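Local coordinates for aminotransferase, class III (Thermomicrobium roseum, PDB 6IO1), which catalyses (S)-enantioselective transamination as a thermostable omega-transaminase that uses pyridoxal 5'-phosphate as its cofactor, at the interface of chains A and B. Residues are numbered along the deposited sequence; one frame, centred on the assembly and turned at random. Chains: chain A/B, Aminotransferase, class III.

The three contacts follow the A/B interface in a row, their C-alpha centres about 15 Å apart between contact 1 and contact 2, 11 Å between contact 2 and contact 3, and 24 Å between the two ends. Contacts 2 and 3 share A:Val296 and are largely twins about the two-fold axis: the 294-296 loop of either chain meets residues 84, 85, 327 and 329 of the other. Contact 1 adjoins contact 2 in sequence, A:Ser325 lying between A:Tyr324 and A:His327. N-terminal residues of one subunit and loops near the cofactor pocket are thereby tied together in what is probably the functional dimer.

Contact 1: the interface of chains A and B. Residues chain A 88, 116, 318, 320-321, 325; chain B 20-23.
B:Leu20 to B:Pro22, in the link between helices 8-18 and 26-32, lie against A:Gln116, A:Thr88 and A:His320, a loop-on-loop and strand interface that fastens the start of one subunit to its neighbour in what is probably the functional dimer of this class III, pyridoxal-phosphate-dependent aminotransferase. A:Gln116, on strand 112-118, stretches straight out with CG anti to the backbone N (chi1 -173°). Its amide nitrogen NE2 donates to B:Leu20 O at 3.0 Å; the carbonyl oxygen lies in the amide plane, but the donor comes from above the plane of the carbonyl. The same NE2 sits at the edge of the A:Phe318 ring, and OE1 at the edge of the A:His320 ring. Beside it, the imidazole of B:His21 gives its ND1 hydrogen to A:Thr88 O at 3.1 Å, nearly straight at 161° and in the ring plane. The B:Pro22 ring crosses the A:Thr88 side chain at about a right angle, its CD 3.7 Å from A:Thr88 CB. The threonine hydroxyl OG1 is anchored from its own chain, donating to A:Ser325 O at 2.8 Å. On the other flank B:Pro22 CB packs on A:Gly321 CA at 3.5 Å, and B:Leu23 N makes a bent hydrogen bond to A:His320 O.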
loop_
_atom_site.group_PDB
_atom_site.type_symbol
_atom_site.label_atom_id
_atom_site.label_comp_id
_atom_site.label_asym_id
_atom_site.label_seq_id
_atom_site.Cartn_x
_atom_site.Cartn_y
_atom_site.Cartn_z
ATOM N N THR A 88 14.381 -1.078 3.190
ATOM C CA THR A 88 14.564 -1.451 4.583
ATOM C C THR A 88 14.621 -2.960 4.759
ATOM O O THR A 88 14.761 -3.440 5.888
ATOM C CB THR A 88 13.451 -0.852 5.449
ATOM O OG1 THR A 88 12.172 -1.214 4.914
ATOM C CG2 THR A 88 13.569 0.665 5.482
ATOM N N GLN A 116 7.813 0.185 11.983
ATOM C CA GLN A 116 7.982 -0.331 10.629
ATOM C C GLN A 116 7.089 0.473 9.699
ATOM O O GLN A 116 5.888 0.601 9.948
ATOM C CB GLN A 116 7.642 -1.819 10.528
ATOM C CG GLN A 116 7.974 -2.408 9.163
ATOM C CD GLN A 116 7.662 -3.887 9.067
ATOM O OE1 GLN A 116 6.703 -4.289 8.410
ATOM N NE2 GLN A 116 8.477 -4.707 9.721
ATOM N N PHE A 318 11.998 -12.053 9.866
ATOM C CA PHE A 318 10.614 -11.610 10.004
ATOM C C PHE A 318 9.975 -11.554 8.620
ATOM O O PHE A 318 10.283 -10.665 7.818
ATOM C CB PHE A 318 10.569 -10.252 10.695
ATOM C CG PHE A 318 9.186 -9.696 10.864
ATOM C CD1 PHE A 318 8.177 -10.466 11.413
ATOM C CD2 PHE A 318 8.903 -8.394 10.490
ATOM C CE1 PHE A 318 6.903 -9.952 11.575
ATOM C CE2 PHE A 318 7.633 -7.873 10.650
ATOM C CZ PHE A 318 6.631 -8.652 11.193
ATOM N N HIS A 320 7.600 -10.481 6.803
ATOM C CA HIS A 320 6.593 -9.494 6.449
ATOM C C HIS A 320 7.280 -8.222 5.985
ATOM O O HIS A 320 8.290 -7.810 6.562
ATOM C CB HIS A 320 5.656 -9.172 7.617
ATOM C CG HIS A 320 4.709 -8.051 7.326
ATOM N ND1 HIS A 320 3.483 -8.250 6.729
ATOM C CD2 HIS A 320 4.817 -6.716 7.524
ATOM C CE1 HIS A 320 2.871 -7.090 6.583
ATOM N NE2 HIS A 320 3.659 -6.142 7.057
ATOM N N GLY A 321 6.727 -7.608 4.943
ATOM C CA GLY A 321 7.230 -6.334 4.481
ATOM C C GLY A 321 6.688 -5.901 3.137
ATOM O O GLY A 321 6.491 -6.720 2.235
ATOM N N SER A 325 8.564 0.105 2.107
ATOM C CA SER A 325 8.661 0.371 3.537
ATOM C C SER A 325 9.885 1.228 3.835
ATOM O O SER A 325 11.012 0.854 3.496
ATOM C CB SER A 325 8.736 -0.947 4.306
ATOM O OG SER A 325 9.226 -0.743 5.620
ATOM N N LEU B 20 11.996 -1.378 13.231
ATOM C CA LEU B 20 11.528 -2.757 13.095
ATOM C C LEU B 20 11.582 -3.120 11.615
ATOM O O LEU B 20 10.601 -2.987 10.884
ATOM C CB LEU B 20 10.124 -2.900 13.670
ATOM C CG LEU B 20 9.573 -4.304 13.921
ATOM C CD1 LEU B 20 10.161 -4.889 15.192
ATOM C CD2 LEU B 20 8.054 -4.266 14.001
ATOM N N HIS B 21 12.752 -3.574 11.173
ATOM C CA HIS B 21 12.982 -3.816 9.755
ATOM C C HIS B 21 12.024 -4.874 9.214
ATOM O O HIS B 21 11.729 -5.859 9.902
ATOM C CB HIS B 21 14.420 -4.278 9.517
ATOM C CG HIS B 21 15.440 -3.193 9.635
ATOM N ND1 HIS B 21 16.012 -2.587 8.537
ATOM C CD2 HIS B 21 16.004 -2.616 10.722
ATOM C CE1 HIS B 21 16.881 -1.679 8.944
ATOM N NE2 HIS B 21 16.896 -1.677 10.264
ATOM N N PRO B 22 11.518 -4.703 7.996
ATOM C CA PRO B 22 10.835 -5.804 7.317
ATOM C C PRO B 22 11.835 -6.729 6.642
ATOM O O PRO B 22 12.922 -6.314 6.230
ATOM C CB PRO B 22 9.960 -5.091 6.283
ATOM C CG PRO B 22 10.705 -3.843 5.969
ATOM C CD PRO B 22 11.507 -3.466 7.195
ATOM N N LEU B 23 11.443 -8.000 6.523
ATOM C CA LEU B 23 12.240 -9.011 5.823
ATOM C C LEU B 23 13.670 -9.058 6.359
ATOM O O LEU B 23 14.642 -9.124 5.603
ATOM C CB LEU B 23 12.232 -8.762 4.314
ATOM C CG LEU B 23 11.324 -9.648 3.457
ATOM C CD1 LEU B 23 11.838 -11.076 3.432
ATOM C CD2 LEU B 23 9.889 -9.598 3.958
#

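Contact 2: the interface of chains A and B. Residues chain A 84-85, 119, 296-297, 324, 327, 329; chain B 294-297.
The A:His327 imidazole has B:Pro297 CD over the centre of one face, 3.9 Å from the ring centroid, and the A:Tyr324 phenol has B:Pro297 CA over one face toward its rim, 3.7 Å from CD2. One proline thus lies across two chain A rings, touching each with C-H groups. A:Ala84 CB lies over a face of the B:Tyr295 ring, 3.4 Å from CD2. The edge of A:Tyr324 meets CD1 of A:Phe85, while its OH reaches B:Gly294 CA at 3.5 Å. A:Val329 CB lies in plane at the ND1 side of the imidazole, the B:Gly294 carbonyl at the NE2 side. A:His327 NE2 donates to B:Gly294 O at 2.7 Å, 163° at the hydrogen and in the ring plane, with the donor tilted 22° from the plane of the carbonyl. CG of A:His327 stands anti to its backbone N (chi1 -167°), which carries the ring across to the opposite loop. A weak bond from A:Val329 N to ND1 may help to fix the ring and would be consistent with the hydrogen lying on NE2. In the fold, B:Gly294 to B:Pro297 lie in the loop between 3-10 helix 289-291, which starts at B:Lys289, by family the internal-aldimine lysine, and strand 299-304; A:His327 immediately precedes helix 328-344.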
loop_
_atom_site.group_PDB
_atom_site.type_symbol
_atom_site.label_atom_id
_atom_site.label_comp_id
_atom_site.label_asym_id
_atom_site.label_seq_id
_atom_site.Cartn_x
_atom_site.Cartn_y
_atom_site.Cartn_z
ATOM N N ALA A 84 17.110 8.148 -4.184
ATOM C CA ALA A 84 15.656 8.100 -4.084
ATOM C C ALA A 84 15.129 6.876 -3.340
ATOM O O ALA A 84 14.172 7.000 -2.568
ATOM C CB ALA A 84 15.033 8.160 -5.478
ATOM N N PHE A 85 15.711 5.695 -3.543
ATOM C CA PHE A 85 15.184 4.482 -2.925
ATOM C C PHE A 85 16.303 3.662 -2.304
ATOM O O PHE A 85 17.238 3.247 -2.997
ATOM C CB PHE A 85 14.416 3.621 -3.931
ATOM C CG PHE A 85 13.839 2.370 -3.325
ATOM C CD1 PHE A 85 12.854 2.452 -2.355
ATOM C CD2 PHE A 85 14.292 1.117 -3.708
ATOM C CE1 PHE A 85 12.323 1.312 -1.785
ATOM C CE2 PHE A 85 13.763 -0.030 -3.140
ATOM C CZ PHE A 85 12.777 0.069 -2.178
ATOM N N SER A 119 3.256 2.334 3.053
ATOM C CA SER A 119 2.871 3.395 2.132
ATOM C C SER A 119 1.433 3.866 2.307
ATOM O O SER A 119 1.002 4.761 1.573
ATOM C CB SER A 119 3.087 2.940 0.685
ATOM O OG SER A 119 4.461 2.736 0.417
ATOM N N VAL A 296 3.806 12.839 0.073
ATOM C CA VAL A 296 4.355 11.577 -0.423
ATOM C C VAL A 296 3.646 10.451 0.323
ATOM O O VAL A 296 3.407 10.574 1.532
ATOM C CB VAL A 296 5.882 11.500 -0.232
ATOM C CG1 VAL A 296 6.432 10.200 -0.799
ATOM C CG2 VAL A 296 6.584 12.685 -0.886
ATOM N N PRO A 297 3.277 9.354 -0.343
ATOM C CA PRO A 297 2.626 8.241 0.367
ATOM C C PRO A 297 3.522 7.677 1.458
ATOM O O PRO A 297 4.643 7.231 1.199
ATOM C CB PRO A 297 2.373 7.218 -0.746
ATOM C CG PRO A 297 2.273 8.037 -1.983
ATOM C CD PRO A 297 3.259 9.156 -1.804
ATOM N N TYR A 324 8.096 -0.685 -0.482
ATOM C CA TYR A 324 8.452 0.708 -0.260
ATOM C C TYR A 324 8.479 1.089 1.216
ATOM O O TYR A 324 8.408 2.280 1.540
ATOM C CB TYR A 324 7.508 1.613 -1.050
ATOM C CG TYR A 324 7.795 1.531 -2.527
ATOM C CD1 TYR A 324 9.085 1.717 -3.003
ATOM C CD2 TYR A 324 6.795 1.231 -3.442
ATOM C CE1 TYR A 324 9.372 1.627 -4.345
ATOM C CE2 TYR A 324 7.073 1.143 -4.794
ATOM C CZ TYR A 324 8.364 1.345 -5.238
ATOM O OH TYR A 324 8.656 1.261 -6.579
ATOM N N HIS A 327 10.574 4.329 2.653
ATOM C CA HIS A 327 11.067 5.015 1.470
ATOM C C HIS A 327 11.802 6.296 1.866
ATOM O O HIS A 327 11.234 7.134 2.579
ATOM C CB HIS A 327 9.905 5.338 0.532
ATOM C CG HIS A 327 10.336 5.767 -0.833
ATOM N ND1 HIS A 327 10.671 7.069 -1.134
ATOM C CD2 HIS A 327 10.497 5.063 -1.979
ATOM C CE1 HIS A 327 11.014 7.150 -2.407
ATOM N NE2 HIS A 327 10.915 5.947 -2.943
ATOM N N VAL A 329 12.613 9.138 0.387
ATOM C CA VAL A 329 11.989 10.408 0.028
ATOM C C VAL A 329 10.780 10.677 0.915
ATOM O O VAL A 329 10.592 11.794 1.416
ATOM C CB VAL A 329 11.608 10.408 -1.462
ATOM C CG1 VAL A 329 11.036 11.757 -1.870
ATOM C CG2 VAL A 329 12.816 10.047 -2.307
ATOM N N GLY B 294 11.346 3.332 -8.582
ATOM C CA GLY B 294 11.410 3.389 -7.139
ATOM C C GLY B 294 11.563 4.776 -6.560
ATOM O O GLY B 294 11.674 4.906 -5.334
ATOM N N TYR B 295 11.569 5.818 -7.394
ATOM C CA TYR B 295 11.765 7.173 -6.888
ATOM C C TYR B 295 10.594 7.628 -6.023
ATOM O O TYR B 295 10.788 8.363 -5.049
ATOM C CB TYR B 295 11.997 8.136 -8.054
ATOM C CG TYR B 295 13.412 8.095 -8.597
ATOM C CD1 TYR B 295 13.946 6.918 -9.107
ATOM C CD2 TYR B 295 14.212 9.230 -8.599
ATOM C CE1 TYR B 295 15.238 6.872 -9.599
ATOM C CE2 TYR B 295 15.505 9.194 -9.088
ATOM C CZ TYR B 295 16.012 8.013 -9.588
ATOM O OH TYR B 295 17.297 7.971 -10.078
ATOM N N VAL B 296 9.375 7.220 -6.368
ATOM C CA VAL B 296 8.186 7.504 -5.562
ATOM C C VAL B 296 7.323 6.246 -5.549
ATOM O O VAL B 296 7.203 5.576 -6.586
ATOM C CB VAL B 296 7.401 8.712 -6.108
ATOM C CG1 VAL B 296 6.181 8.997 -5.244
ATOM C CG2 VAL B 296 8.279 9.953 -6.186
ATOM N N PRO B 297 6.729 5.869 -4.415
ATOM C CA PRO B 297 5.873 4.671 -4.389
ATOM C C PRO B 297 4.704 4.799 -5.352
ATOM O O PRO B 297 3.891 5.721 -5.255
ATOM C CB PRO B 297 5.403 4.608 -2.932
ATOM C CG PRO B 297 6.479 5.293 -2.169
ATOM C CD PRO B 297 6.962 6.403 -3.060
#

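Contact 3: the interface of chains A and B. Residues chain A 72-73, 294-296, 333; chain B 80, 84-85, 327, 329.
A:Tyr295 and B:Met80 cross obliquely, with the methionine methyl CE in the plane of the phenol ring at its edge, 3.5 Å from CD2. One face of that ring carries B:Ala84 CB, 3.4 Å above the plane and displaced toward the rim; the opposite face is covered by CD2 of A:Leu72 from the same chain. The ring is sandwiched between a methyl of the partner and one of its own subunit, which would restrict its rotation, while a third methyl lies at its edge. B:Met80 belongs to helix 70-82 and leaves it with CG anti to the carbonyl carbon (chi1 -72°); its chain then runs straight at chi2 and bends at chi3 (70°), bringing CE against A:Leu72 and the ring. Farther back along the same side chain, CB rests on A:Ala73 CB at 3.7 Å and SD passes 3.8 Å from A:Ala73 CA. Helices 70-82 of the two subunits are thus joined by apolar packing. A:Val333, on helix 328-344, meets the methionine tip to tip, CG2 standing 4.2 Å from CE. Beyond A:Tyr295, the twin of the histidine bond of contact 2 recurs, B:His327 NE2 donating to A:Gly294 O. The same B:His327 NE2 lies 3.2 Å from A:Tyr295 O, a close pair whose hydrogen bonding the geometry does not settle. A:Gly294 O also lies 3.4 Å from CB of B:Phe85.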
loop_
_atom_site.group_PDB
_atom_site.type_symbol
_atom_site.label_atom_id
_atom_site.label_comp_id
_atom_site.label_asym_id
_atom_site.label_seq_id
_atom_site.Cartn_x
_atom_site.Cartn_y
_atom_site.Cartn_z
ATOM N N LEU A 72 8.616 21.151 1.696
ATOM C CA LEU A 72 8.512 19.714 1.461
ATOM C C LEU A 72 8.987 19.348 0.060
ATOM O O LEU A 72 9.631 18.308 -0.134
ATOM C CB LEU A 72 7.072 19.250 1.690
ATOM C CG LEU A 72 6.682 18.865 3.124
ATOM C CD1 LEU A 72 6.973 19.983 4.117
ATOM C CD2 LEU A 72 5.220 18.461 3.204
ATOM N N ALA A 73 8.674 20.188 -0.931
ATOM C CA ALA A 73 9.148 19.940 -2.288
ATOM C C ALA A 73 10.669 19.944 -2.348
ATOM O O ALA A 73 11.276 19.077 -2.987
ATOM C CB ALA A 73 8.569 20.980 -3.245
ATOM N N GLY A 294 0.203 14.225 3.062
ATOM C CA GLY A 294 -0.166 13.694 1.769
ATOM C C GLY A 294 0.800 14.009 0.652
ATOM O O GLY A 294 0.540 13.624 -0.496
ATOM N N TYR A 295 1.908 14.694 0.946
ATOM C CA TYR A 295 2.848 15.080 -0.103
ATOM C C TYR A 295 3.527 13.866 -0.725
ATOM O O TYR A 295 3.822 13.863 -1.925
ATOM C CB TYR A 295 3.879 16.060 0.457
ATOM C CG TYR A 295 3.365 17.483 0.544
ATOM C CD1 TYR A 295 2.237 17.789 1.296
ATOM C CD2 TYR A 295 4.007 18.518 -0.122
ATOM C CE1 TYR A 295 1.761 19.084 1.377
ATOM C CE2 TYR A 295 3.538 19.816 -0.047
ATOM C CZ TYR A 295 2.416 20.094 0.705
ATOM O OH TYR A 295 1.946 21.384 0.784
ATOM N N VAL A 296 3.806 12.839 0.073
ATOM C CA VAL A 296 4.355 11.577 -0.423
ATOM C C VAL A 296 3.646 10.451 0.323
ATOM O O VAL A 296 3.407 10.574 1.532
ATOM C CB VAL A 296 5.882 11.500 -0.232
ATOM C CG1 VAL A 296 6.432 10.200 -0.799
ATOM C CG2 VAL A 296 6.584 12.685 -0.886
ATOM N N VAL A 333 10.489 13.844 3.540
ATOM C CA VAL A 333 9.348 14.752 3.485
ATOM C C VAL A 333 8.592 14.727 4.805
ATOM O O VAL A 333 8.103 15.760 5.275
ATOM C CB VAL A 333 8.435 14.394 2.297
ATOM C CG1 VAL A 333 7.112 15.141 2.389
ATOM C CG2 VAL A 333 9.132 14.711 0.988
ATOM N N MET B 80 5.034 18.862 -6.578
ATOM C CA MET B 80 4.744 19.133 -5.173
ATOM C C MET B 80 4.445 20.606 -4.943
ATOM O O MET B 80 3.565 20.951 -4.143
ATOM C CB MET B 80 5.909 18.676 -4.296
ATOM C CG MET B 80 6.022 17.172 -4.183
ATOM S SD MET B 80 7.431 16.635 -3.207
ATOM C CE MET B 80 6.914 17.139 -1.572
ATOM N N ALA B 84 0.459 18.765 -4.359
ATOM C CA ALA B 84 1.099 17.510 -3.987
ATOM C C ALA B 84 0.120 16.346 -3.954
ATOM O O ALA B 84 0.466 15.236 -4.374
ATOM C CB ALA B 84 1.796 17.646 -2.631
ATOM N N PHE B 85 -1.096 16.565 -3.457
ATOM C CA PHE B 85 -2.065 15.484 -3.352
ATOM C C PHE B 85 -3.415 15.955 -3.861
ATOM O O PHE B 85 -3.986 16.915 -3.335
ATOM C CB PHE B 85 -2.200 14.970 -1.918
ATOM C CG PHE B 85 -3.131 13.798 -1.793
ATOM C CD1 PHE B 85 -2.853 12.612 -2.451
ATOM C CD2 PHE B 85 -4.292 13.886 -1.044
ATOM C CE1 PHE B 85 -3.706 11.530 -2.354
ATOM C CE2 PHE B 85 -5.152 12.805 -0.942
ATOM C CZ PHE B 85 -4.856 11.625 -1.598
ATOM N N HIS B 327 -1.561 9.230 -6.911
ATOM C CA HIS B 327 -0.875 10.358 -6.302
ATOM C C HIS B 327 -0.221 11.224 -7.379
ATOM O O HIS B 327 0.556 10.707 -8.194
ATOM C CB HIS B 327 0.175 9.859 -5.309
ATOM C CG HIS B 327 0.719 10.928 -4.415
ATOM N ND1 HIS B 327 1.747 11.763 -4.797
ATOM C CD2 HIS B 327 0.380 11.298 -3.158
ATOM C CE1 HIS B 327 2.016 12.601 -3.814
ATOM N NE2 HIS B 327 1.202 12.341 -2.807
ATOM N N VAL B 329 2.228 13.439 -7.503
ATOM C CA VAL B 329 3.686 13.453 -7.550
ATOM C C VAL B 329 4.211 12.133 -8.097
ATOM O O VAL B 329 5.118 12.109 -8.942
ATOM C CB VAL B 329 4.258 13.758 -6.154
ATOM C CG1 VAL B 329 5.775 13.857 -6.206
ATOM C CG2 VAL B 329 3.643 15.034 -5.607
#